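Local coordinates for putative diflavin flavoprotein A 3 (Synechocystis sp., PDB 6H0C) that probably passes electrons from NADH to oxygen, reducing it to water, and is represented here by its flavodiiron core, a metallo-beta-lactamase-like domain joined to a flavodoxin-like one, at residues 17-25 / 58-67; 24-34 / 380-389. All coordinates share one frame; numbering follows the deposited sequence.

Contact 1: residues 17-25 / 58-67; sequences FRSRTWDRL and SFTDNFVGTL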
loop_
_atom_site.group_PDB
_atom_site.type_symbol
_atom_site.label_atom_id
_atom_site.label_comp_id
_atom_site.label_asym_id
_atom_site.label_seq_id
_atom_site.Cartn_x
_atom_site.Cartn_y
_atom_site.Cartn_z
ATOM N N PHE A 17 -6.921 -5.470 18.118
ATOM C CA PHE A 17 -6.417 -4.283 18.798
ATOM C C PHE A 17 -6.434 -3.154 17.786
ATOM O O PHE A 17 -5.578 -3.117 16.900
ATOM C CB PHE A 17 -4.984 -4.494 19.326
ATOM C CG PHE A 17 -4.873 -5.499 20.439
ATOM C CD1 PHE A 17 -4.633 -5.083 21.739
ATOM C CD2 PHE A 17 -4.994 -6.858 20.188
ATOM C CE1 PHE A 17 -4.528 -6.005 22.781
ATOM C CE2 PHE A 17 -4.891 -7.786 21.222
ATOM C CZ PHE A 17 -4.656 -7.353 22.524
ATOM N N ARG A 18 -7.405 -2.250 17.878
ATOM C CA ARG A 18 -7.463 -1.146 16.923
ATOM C C ARG A 18 -6.779 0.090 17.501
ATOM O O ARG A 18 -7.309 0.731 18.407
ATOM C CB ARG A 18 -8.913 -0.819 16.530
ATOM C CG ARG A 18 -9.716 -2.030 16.053
ATOM C CD ARG A 18 -10.837 -1.633 15.107
ATOM N NE ARG A 18 -11.700 -0.605 15.681
ATOM C CZ ARG A 18 -12.361 0.301 14.966
ATOM N NH1 ARG A 18 -13.118 1.207 15.579
ATOM N NH2 ARG A 18 -12.266 0.305 13.636
ATOM N N SER A 19 -5.593 0.408 16.988
ATOM C CA SER A 19 -4.945 1.675 17.323
ATOM C C SER A 19 -5.667 2.788 16.579
ATOM O O SER A 19 -5.652 2.833 15.344
ATOM C CB SER A 19 -3.464 1.652 16.963
ATOM O OG SER A 19 -2.792 0.640 17.695
ATOM N N ARG A 20 -6.311 3.681 17.325
ATOM C CA ARG A 20 -7.199 4.650 16.704
ATOM C C ARG A 20 -6.646 6.063 16.781
ATOM O O ARG A 20 -6.096 6.466 17.806
ATOM C CB ARG A 20 -8.586 4.587 17.358
ATOM C CG ARG A 20 -9.197 3.187 17.401
ATOM C CD ARG A 20 -10.653 3.219 17.860
ATOM N NE ARG A 20 -10.787 3.812 19.186
ATOM C CZ ARG A 20 -11.914 4.328 19.664
ATOM N NH1 ARG A 20 -13.013 4.326 18.916
ATOM N NH2 ARG A 20 -11.943 4.850 20.887
ATOM N N THR A 21 -6.785 6.804 15.681
ATOM C CA THR A 21 -6.505 8.237 15.676
ATOM C C THR A 21 -7.674 8.976 15.022
ATOM O O THR A 21 -8.147 8.587 13.952
ATOM C CB THR A 21 -5.170 8.578 14.946
ATOM O OG1 THR A 21 -4.921 9.983 15.038
ATOM C CG2 THR A 21 -5.203 8.176 13.473
ATOM N N TRP A 22 -8.167 10.020 15.679
ATOM C CA TRP A 22 -9.283 10.781 15.130
ATOM C C TRP A 22 -8.762 11.861 14.184
ATOM O O TRP A 22 -9.477 12.326 13.301
ATOM C CB TRP A 22 -10.137 11.388 16.250
ATOM C CG TRP A 22 -11.136 10.407 16.822
ATOM C CD1 TRP A 22 -12.417 10.169 16.375
ATOM C CD2 TRP A 22 -10.929 9.523 17.926
ATOM N NE1 TRP A 22 -13.013 9.194 17.145
ATOM C CE2 TRP A 22 -12.121 8.782 18.102
ATOM C CE3 TRP A 22 -9.848 9.280 18.780
ATOM C CZ2 TRP A 22 -12.260 7.822 19.099
ATOM C CZ3 TRP A 22 -9.987 8.327 19.776
ATOM C CH2 TRP A 22 -11.185 7.611 19.928
ATOM N N ASP A 23 -7.501 12.238 14.360
ATOM C CA ASP A 23 -6.874 13.245 13.513
ATOM C C ASP A 23 -6.061 12.625 12.385
ATOM O O ASP A 23 -5.582 11.488 12.493
ATOM C CB ASP A 23 -5.974 14.145 14.348
ATOM C CG ASP A 23 -6.686 14.712 15.552
ATOM O OD1 ASP A 23 -6.135 14.603 16.666
ATOM O OD2 ASP A 23 -7.800 15.260 15.384
ATOM N N ARG A 24 -5.901 13.374 11.301
ATOM C CA ARG A 24 -4.965 12.979 10.261
ATOM C C ARG A 24 -3.554 13.145 10.816
ATOM O O ARG A 24 -3.244 14.164 11.445
ATOM C CB ARG A 24 -5.161 13.809 8.996
ATOM C CG ARG A 24 -4.198 13.457 7.882
ATOM C CD ARG A 24 -4.464 14.311 6.662
ATOM N NE ARG A 24 -4.486 15.725 7.024
ATOM C CZ ARG A 24 -4.591 16.724 6.153
ATOM N NH1 ARG A 24 -4.691 16.473 4.851
ATOM N NH2 ARG A 24 -4.594 17.976 6.588
ATOM N N LEU A 25 -2.709 12.139 10.610
ATOM C CA LEU A 25 -1.357 12.183 11.152
ATOM C C LEU A 25 -0.288 12.376 10.061
ATOM O O LEU A 25 0.799 12.885 10.343
ATOM C CB LEU A 25 -1.071 10.911 11.968
ATOM C CG LEU A 25 -1.936 10.687 13.221
ATOM C CD1 LEU A 25 -1.388 9.560 14.096
ATOM C CD2 LEU A 25 -2.102 11.961 14.033
ATOM N N SER A 58 3.524 6.077 14.940
ATOM C CA SER A 58 2.609 6.943 15.691
ATOM C C SER A 58 1.977 6.205 16.857
ATOM O O SER A 58 1.471 6.830 17.781
ATOM C CB SER A 58 1.491 7.481 14.796
ATOM O OG SER A 58 2.006 8.081 13.632
ATOM N N PHE A 59 1.996 4.874 16.800
ATOM C CA PHE A 59 1.204 4.057 17.711
ATOM C C PHE A 59 2.041 3.129 18.570
ATOM O O PHE A 59 1.517 2.479 19.483
ATOM C CB PHE A 59 0.191 3.217 16.933
ATOM C CG PHE A 59 -0.836 4.028 16.200
ATOM C CD1 PHE A 59 -1.766 4.781 16.894
ATOM C CD2 PHE A 59 -0.884 4.016 14.815
ATOM C CE1 PHE A 59 -2.718 5.514 16.222
ATOM C CE2 PHE A 59 -1.831 4.741 14.136
ATOM C CZ PHE A 59 -2.750 5.495 14.839
ATOM N N THR A 60 3.334 3.066 18.269
ATOM C CA THR A 60 4.231 2.099 18.895
ATOM C C THR A 60 4.046 1.969 20.413
ATOM O O THR A 60 3.801 0.875 20.916
ATOM C CB THR A 60 5.702 2.451 18.614
ATOM O OG1 THR A 60 5.929 2.489 17.195
ATOM C CG2 THR A 60 6.625 1.417 19.264
ATOM N N ASP A 61 4.131 3.081 21.135
ATOM C CA ASP A 61 4.187 3.029 22.596
ATOM C C ASP A 61 2.860 2.718 23.273
ATOM O O ASP A 61 2.841 1.955 24.238
ATOM C CB ASP A 61 4.751 4.338 23.140
ATOM C CG ASP A 61 6.178 4.543 22.732
ATOM O OD1 ASP A 61 6.814 3.546 22.336
ATOM O OD2 ASP A 61 6.668 5.682 22.796
ATOM N N ASN A 62 1.760 3.297 22.789
ATOM C CA ASN A 62 0.438 2.930 23.301
ATOM C C ASN A 62 0.181 1.464 23.074
ATOM O O ASN A 62 -0.379 0.770 23.927
ATOM C CB ASN A 62 -0.676 3.729 22.627
ATOM C CG ASN A 62 -0.858 5.095 23.224
ATOM O OD1 ASN A 62 -0.130 5.493 24.137
ATOM N ND2 ASN A 62 -1.825 5.841 22.700
ATOM N N PHE A 63 0.582 1.002 21.895
ATOM C CA PHE A 63 0.299 -0.363 21.510
ATOM C C PHE A 63 1.059 -1.352 22.381
ATOM O O PHE A 63 0.463 -2.267 22.954
ATOM C CB PHE A 63 0.641 -0.606 20.044
ATOM C CG PHE A 63 0.471 -2.039 19.632
ATOM C CD1 PHE A 63 -0.796 -2.555 19.390
ATOM C CD2 PHE A 63 1.565 -2.876 19.513
ATOM C CE1 PHE A 63 -0.967 -3.882 19.016
ATOM C CE2 PHE A 63 1.405 -4.199 19.141
ATOM C CZ PHE A 63 0.138 -4.705 18.893
ATOM N N VAL A 64 2.376 -1.174 22.461
ATOM C CA VAL A 64 3.201 -2.100 23.227
ATOM C C VAL A 64 2.802 -2.012 24.692
ATOM O O VAL A 64 2.731 -3.022 25.387
ATOM C CB VAL A 64 4.706 -1.813 23.060
ATOM C CG1 VAL A 64 5.525 -2.607 24.075
ATOM C CG2 VAL A 64 5.138 -2.148 21.648
ATOM N N GLY A 65 2.511 -0.794 25.138
ATOM C CA GLY A 65 2.087 -0.554 26.503
ATOM C C GLY A 65 0.807 -1.295 26.808
ATOM O O GLY A 65 0.684 -1.925 27.852
ATOM N N THR A 66 -0.140 -1.232 25.880
ATOM C CA THR A 66 -1.421 -1.907 26.043
ATOM C C THR A 66 -1.305 -3.424 25.945
ATOM O O THR A 66 -1.859 -4.161 26.762
ATOM C CB THR A 66 -2.421 -1.428 24.994
ATOM O OG1 THR A 66 -2.721 -0.053 25.232
ATOM C CG2 THR A 66 -3.693 -2.236 25.079
ATOM N N LEU A 67 -0.581 -3.885 24.936
ATOM C CA LEU A 67 -0.425 -5.312 24.697
ATOM C C LEU A 67 0.159 -6.039 25.907
ATOM O O LEU A 67 -0.355 -7.074 26.322
ATOM C CB LEU A 67 0.460 -5.544 23.473
ATOM C CG LEU A 67 0.607 -6.997 23.024
ATOM C CD1 LEU A 67 -0.772 -7.611 22.766
ATOM C CD2 LEU A 67 1.505 -7.095 21.783
HETATM O O HOH W 1 -1.428 2.368 19.924
#
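Phe59 holds its CG opposite the carbonyl carbon (chi1 -64°), which lays the ring against Ser19 and Thr21, whereas Phe63 has its CG opposite its own N (chi1 175°), swinging its ring out toward Phe17. Ser19 CB sits over one face of Phe59 in a CH-pi contact, 3.8 Å from the ring centroid. Around the rim of that ring, near its plane, lie Arg20 O and Thr21 CG2, the latter 3.9 Å from Phe59 CZ. Farther along the strand, Phe17 CB meets the edge of Phe63, 4.1 Å from CE1, and Phe17 CZ touches Leu67 CD1 at 3.9 Å. At the other end Leu25 CD1 rests on Ser58 CB at 3.6 Å. No direct hydrogen bond joins the segments; water 1 bridges them instead, donating to Phe59 O (3.0 Å) and bonding Ser19 OG (3.1 Å). The CB bonds of Arg18 and Arg20 point away from the helix, and Arg20 forms salt bridges with Asp4 and Asp181. Inclined to strand 17-21, with N-to-C directions 148° apart, helix 60-67 lies over the antiparallel part of a mixed sheet, the helix-on-sheet layering of the metallo-beta-lactamase fold.

Contact 2: residues 24-34 / 380-389; sequences RLKFEIEYGLQ and PTDQTLKMCE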
loop_
_atom_site.group_PDB
_atom_site.type_symbol
_atom_site.label_atom_id
_atom_site.label_comp_id
_atom_site.label_asym_id
_atom_site.label_seq_id
_atom_site.Cartn_x
_atom_site.Cartn_y
_atom_site.Cartn_z
ATOM N N ARG A 24 -5.901 13.374 11.301
ATOM C CA ARG A 24 -4.965 12.979 10.261
ATOM C C ARG A 24 -3.554 13.145 10.816
ATOM O O ARG A 24 -3.244 14.164 11.445
ATOM C CB ARG A 24 -5.161 13.809 8.996
ATOM C CG ARG A 24 -4.198 13.457 7.882
ATOM C CD ARG A 24 -4.464 14.311 6.662
ATOM N NE ARG A 24 -4.486 15.725 7.024
ATOM C CZ ARG A 24 -4.591 16.724 6.153
ATOM N NH1 ARG A 24 -4.691 16.473 4.851
ATOM N NH2 ARG A 24 -4.594 17.976 6.588
ATOM N N LEU A 25 -2.709 12.139 10.610
ATOM C CA LEU A 25 -1.357 12.183 11.152
ATOM C C LEU A 25 -0.288 12.376 10.061
ATOM O O LEU A 25 0.799 12.885 10.343
ATOM C CB LEU A 25 -1.071 10.911 11.968
ATOM C CG LEU A 25 -1.936 10.687 13.221
ATOM C CD1 LEU A 25 -1.388 9.560 14.096
ATOM C CD2 LEU A 25 -2.102 11.961 14.033
ATOM N N LYS A 26 -0.595 11.978 8.824
ATOM C CA LYS A 26 0.333 12.154 7.704
ATOM C C LYS A 26 -0.319 12.915 6.547
ATOM O O LYS A 26 -1.511 12.766 6.294
ATOM C CB LYS A 26 0.844 10.806 7.171
ATOM C CG LYS A 26 0.893 9.631 8.147
ATOM C CD LYS A 26 1.068 8.319 7.353
ATOM C CE LYS A 26 1.097 7.073 8.232
ATOM N NZ LYS A 26 2.414 6.891 8.908
ATOM N N PHE A 27 0.469 13.716 5.835
ATOM C CA PHE A 27 -0.005 14.323 4.598
ATOM C C PHE A 27 0.121 13.313 3.471
ATOM O O PHE A 27 1.079 13.337 2.694
ATOM C CB PHE A 27 0.771 15.602 4.258
ATOM C CG PHE A 27 0.560 16.711 5.241
ATOM C CD1 PHE A 27 -0.658 17.379 5.306
ATOM C CD2 PHE A 27 1.573 17.084 6.111
ATOM C CE1 PHE A 27 -0.864 18.408 6.223
ATOM C CE2 PHE A 27 1.376 18.109 7.030
ATOM C CZ PHE A 27 0.157 18.773 7.085
ATOM N N GLU A 28 -0.837 12.402 3.403
ATOM C CA GLU A 28 -0.913 11.483 2.282
ATOM C C GLU A 28 -2.319 11.564 1.734
ATOM O O GLU A 28 -3.259 11.754 2.498
ATOM C CB GLU A 28 -0.548 10.070 2.711
ATOM C CG GLU A 28 0.913 9.946 3.085
ATOM C CD GLU A 28 1.242 8.593 3.651
ATOM O OE1 GLU A 28 0.360 7.709 3.636
ATOM O OE2 GLU A 28 2.385 8.414 4.119
ATOM N N ILE A 29 -2.457 11.468 0.416
ATOM C CA ILE A 29 -3.736 11.751 -0.237
ATOM C C ILE A 29 -4.872 10.898 0.347
ATOM O O ILE A 29 -6.015 11.352 0.435
ATOM C CB ILE A 29 -3.633 11.538 -1.785
ATOM C CG1 ILE A 29 -4.771 12.236 -2.529
ATOM C CG2 ILE A 29 -3.591 10.069 -2.143
ATOM C CD1 ILE A 29 -4.644 13.726 -2.549
ATOM N N GLU A 30 -4.555 9.685 0.797
ATOM C CA GLU A 30 -5.604 8.769 1.250
ATOM C C GLU A 30 -6.288 9.210 2.548
ATOM O O GLU A 30 -7.381 8.740 2.852
ATOM C CB GLU A 30 -5.040 7.358 1.426
ATOM C CG GLU A 30 -4.061 7.228 2.576
ATOM C CD GLU A 30 -3.126 6.052 2.392
ATOM O OE1 GLU A 30 -3.414 4.953 2.924
ATOM O OE2 GLU A 30 -2.102 6.234 1.705
ATOM N N TYR A 31 -5.661 10.106 3.308
ATOM C CA TYR A 31 -6.286 10.647 4.522
ATOM C C TYR A 31 -7.064 11.933 4.225
ATOM O O TYR A 31 -7.442 12.665 5.140
ATOM C CB TYR A 31 -5.231 10.899 5.620
ATOM C CG TYR A 31 -4.451 9.652 5.959
ATOM C CD1 TYR A 31 -5.066 8.581 6.594
ATOM C CD2 TYR A 31 -3.110 9.529 5.614
ATOM C CE1 TYR A 31 -4.365 7.414 6.888
ATOM C CE2 TYR A 31 -2.399 8.368 5.900
ATOM C CZ TYR A 31 -3.034 7.314 6.537
ATOM O OH TYR A 31 -2.345 6.158 6.823
ATOM N N GLY A 32 -7.322 12.179 2.942
ATOM C CA GLY A 32 -7.922 13.423 2.489
ATOM C C GLY A 32 -9.280 13.790 3.064
ATOM O O GLY A 32 -9.590 14.972 3.189
ATOM N N LEU A 33 -10.093 12.796 3.408
ATOM C CA LEU A 33 -11.415 13.066 3.970
ATOM C C LEU A 33 -11.322 13.429 5.451
ATOM O O LEU A 33 -12.321 13.785 6.075
ATOM C CB LEU A 33 -12.347 11.862 3.771
ATOM C CG LEU A 33 -12.486 11.405 2.313
ATOM C CD1 LEU A 33 -13.507 10.292 2.170
ATOM C CD2 LEU A 33 -12.842 12.589 1.425
ATOM N N GLN A 34 -10.115 13.331 5.999
ATOM C CA GLN A 34 -9.833 13.679 7.394
ATOM C C GLN A 34 -10.873 13.152 8.377
ATOM O O GLN A 34 -11.406 13.903 9.191
ATOM C CB GLN A 34 -9.700 15.189 7.537
ATOM C CG GLN A 34 -8.611 15.759 6.649
ATOM C CD GLN A 34 -8.200 17.145 7.073
ATOM O OE1 GLN A 34 -8.145 17.449 8.264
ATOM N NE2 GLN A 34 -7.909 18.000 6.101
ATOM N N PRO A 380 6.434 16.904 1.973
ATOM C CA PRO A 380 5.204 17.371 1.331
ATOM C C PRO A 380 4.227 17.927 2.349
ATOM O O PRO A 380 4.189 17.439 3.477
ATOM C CB PRO A 380 4.642 16.105 0.682
ATOM C CG PRO A 380 5.822 15.205 0.528
ATOM C CD PRO A 380 6.704 15.483 1.694
ATOM N N THR A 381 3.455 18.935 1.956
ATOM C CA THR A 381 2.418 19.493 2.817
ATOM C C THR A 381 1.057 19.287 2.186
ATOM O O THR A 381 0.948 18.694 1.114
ATOM C CB THR A 381 2.619 20.994 3.067
ATOM O OG1 THR A 381 2.328 21.718 1.863
ATOM C CG2 THR A 381 4.051 21.277 3.508
ATOM N N ASP A 382 0.022 19.793 2.848
ATOM C CA ASP A 382 -1.339 19.684 2.336
ATOM C C ASP A 382 -1.452 20.255 0.927
ATOM O O ASP A 382 -2.048 19.640 0.043
ATOM C CB ASP A 382 -2.315 20.403 3.262
ATOM C CG ASP A 382 -3.703 19.807 3.215
ATOM O OD1 ASP A 382 -3.967 18.980 2.315
ATOM O OD2 ASP A 382 -4.529 20.166 4.082
ATOM N N GLN A 383 -0.871 21.429 0.708
ATOM C CA GLN A 383 -1.015 22.058 -0.587
ATOM C C GLN A 383 -0.142 21.351 -1.621
ATOM O O GLN A 383 -0.489 21.322 -2.803
ATOM C CB GLN A 383 -0.691 23.542 -0.521
ATOM C CG GLN A 383 -1.522 24.346 -1.511
ATOM C CD GLN A 383 -1.210 25.829 -1.485
ATOM O OE1 GLN A 383 -0.896 26.401 -0.435
ATOM N NE2 GLN A 383 -1.295 26.465 -2.649
ATOM N N THR A 384 0.976 20.773 -1.178
ATOM C CA THR A 384 1.801 19.933 -2.053
ATOM C C THR A 384 0.944 18.882 -2.733
ATOM O O THR A 384 0.949 18.753 -3.952
ATOM C CB THR A 384 2.918 19.196 -1.294
ATOM O OG1 THR A 384 3.732 20.131 -0.585
ATOM C CG2 THR A 384 3.784 18.422 -2.266
ATOM N N LEU A 385 0.202 18.134 -1.922
ATOM C CA LEU A 385 -0.641 17.059 -2.423
ATOM C C LEU A 385 -1.670 17.582 -3.412
ATOM O O LEU A 385 -1.906 16.962 -4.444
ATOM C CB LEU A 385 -1.347 16.340 -1.274
ATOM C CG LEU A 385 -0.464 15.661 -0.227
ATOM C CD1 LEU A 385 -1.326 14.991 0.838
ATOM C CD2 LEU A 385 0.438 14.659 -0.897
ATOM N N LYS A 386 -2.280 18.725 -3.099
ATOM C CA LYS A 386 -3.335 19.272 -3.947
ATOM C C LYS A 386 -2.764 19.722 -5.285
ATOM O O LYS A 386 -3.395 19.552 -6.330
ATOM C CB LYS A 386 -4.046 20.430 -3.251
ATOM C CG LYS A 386 -4.643 20.058 -1.900
ATOM C CD LYS A 386 -5.664 18.932 -2.025
ATOM C CE LYS A 386 -6.919 19.400 -2.746
ATOM N NZ LYS A 386 -7.927 18.314 -2.858
ATOM N N MET A 387 -1.563 20.287 -5.243
ATOM C CA MET A 387 -0.861 20.692 -6.459
ATOM C C MET A 387 -0.548 19.475 -7.333
ATOM O O MET A 387 -0.803 19.484 -8.535
ATOM C CB MET A 387 0.422 21.458 -6.107
ATOM C CG MET A 387 1.322 21.755 -7.298
ATOM S SD MET A 387 2.505 20.439 -7.678
ATOM C CE MET A 387 3.781 20.709 -6.444
ATOM N N CYS A 388 -0.008 18.423 -6.726
ATOM C CA CYS A 388 0.273 17.187 -7.456
ATOM C C CYS A 388 -0.997 16.563 -8.044
ATOM O O CYS A 388 -1.011 16.112 -9.194
ATOM C CB CYS A 388 0.976 16.178 -6.544
ATOM S SG CYS A 388 2.661 16.650 -6.112
ATOM N N GLU A 389 -2.056 16.528 -7.245
ATOM C CA GLU A 389 -3.332 16.006 -7.700
ATOM C C GLU A 389 -3.787 16.804 -8.917
ATOM O O GLU A 389 -4.240 16.235 -9.908
ATOM C CB GLU A 389 -4.366 16.063 -6.565
ATOM C CG GLU A 389 -5.743 15.522 -6.918
ATOM C CD GLU A 389 -6.671 15.428 -5.708
ATOM O OE1 GLU A 389 -7.772 14.856 -5.839
ATOM O OE2 GLU A 389 -6.304 15.925 -4.624
#
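Arg24 and Asp382 meet in a salt bridge whose single hydrogen bond, from Arg24 NH2 to Asp382 OD2, is weak at 3.3 Å though nearly straight (166°). The carboxylate oxygen comes in at the edge of the guanidinium, near its plane, while the two planar groups stand 77° apart. Gln34 NE2 lies over one face of the guanidinium, toward its rim; over the opposite face Phe27 CD1 is centred, 4.0 Å above the plane. The Phe27 ring in turn takes the start of the helix over one face, with Asp382 N 3.5 Å from CD1. One turn on along the helix, Leu385 CD1 is pressed to the backbone at Phe27 C (3.4 Å) and also touches Phe27 CB. With CG1 anti to its N (chi1 -162°), Ile29 extends CD1 to Glu389 OE2, 3.4 Å away.

Behind these atoms, Phe27 is the centre of an inverse gamma turn, closed by a weak bond from Glu28 N to Lys26 O. Thr381 takes the N-cap position of the helix, and its N donates to Thr384 OG1 at 2.8 Å. Glu389 is held by a salt bridge to Lys282 through OE1 and a weak one to Lys386 through OE2. Ile29 O accepts from Tyr197, which ties the loop to helix 189-202, and Glu30 forms a salt bridge with Arg153 and a hydrogen bond with His177.

Asp382, in the first turn of the helix, would be stabilised by both the helix end and the arginine. Between these two segments the weak ion pair is the one hydrogen-bonded link; otherwise the metallo-beta-lactamase-like and flavodoxin-like parts meet here chiefly through van der Waals contact of apolar side chains with backbone and carboxylate groups.

From the N terminus, strand 14-21 runs into the loop that leads to strand 37-45, and both contacts draw on this passage, sharing Arg24 and Leu25. Contact 1 closes a short loop: strands 37-45 and 49-52 intervene before helix 60-70 returns to the strand. Contact 2 closes a far longer one, spanning 345 residues that include the rest of the metallo-beta-lactamase-like part and most of the flavodoxin-like part. Because 17-25 begins ahead of 24-34, and 58-67 falls between 24-34 and 380-389, the two closures cross along the chain. Their centres are 21 Å apart. Contact 1 thus fastens a helix to its own sheet, whereas contact 2 joins the domains.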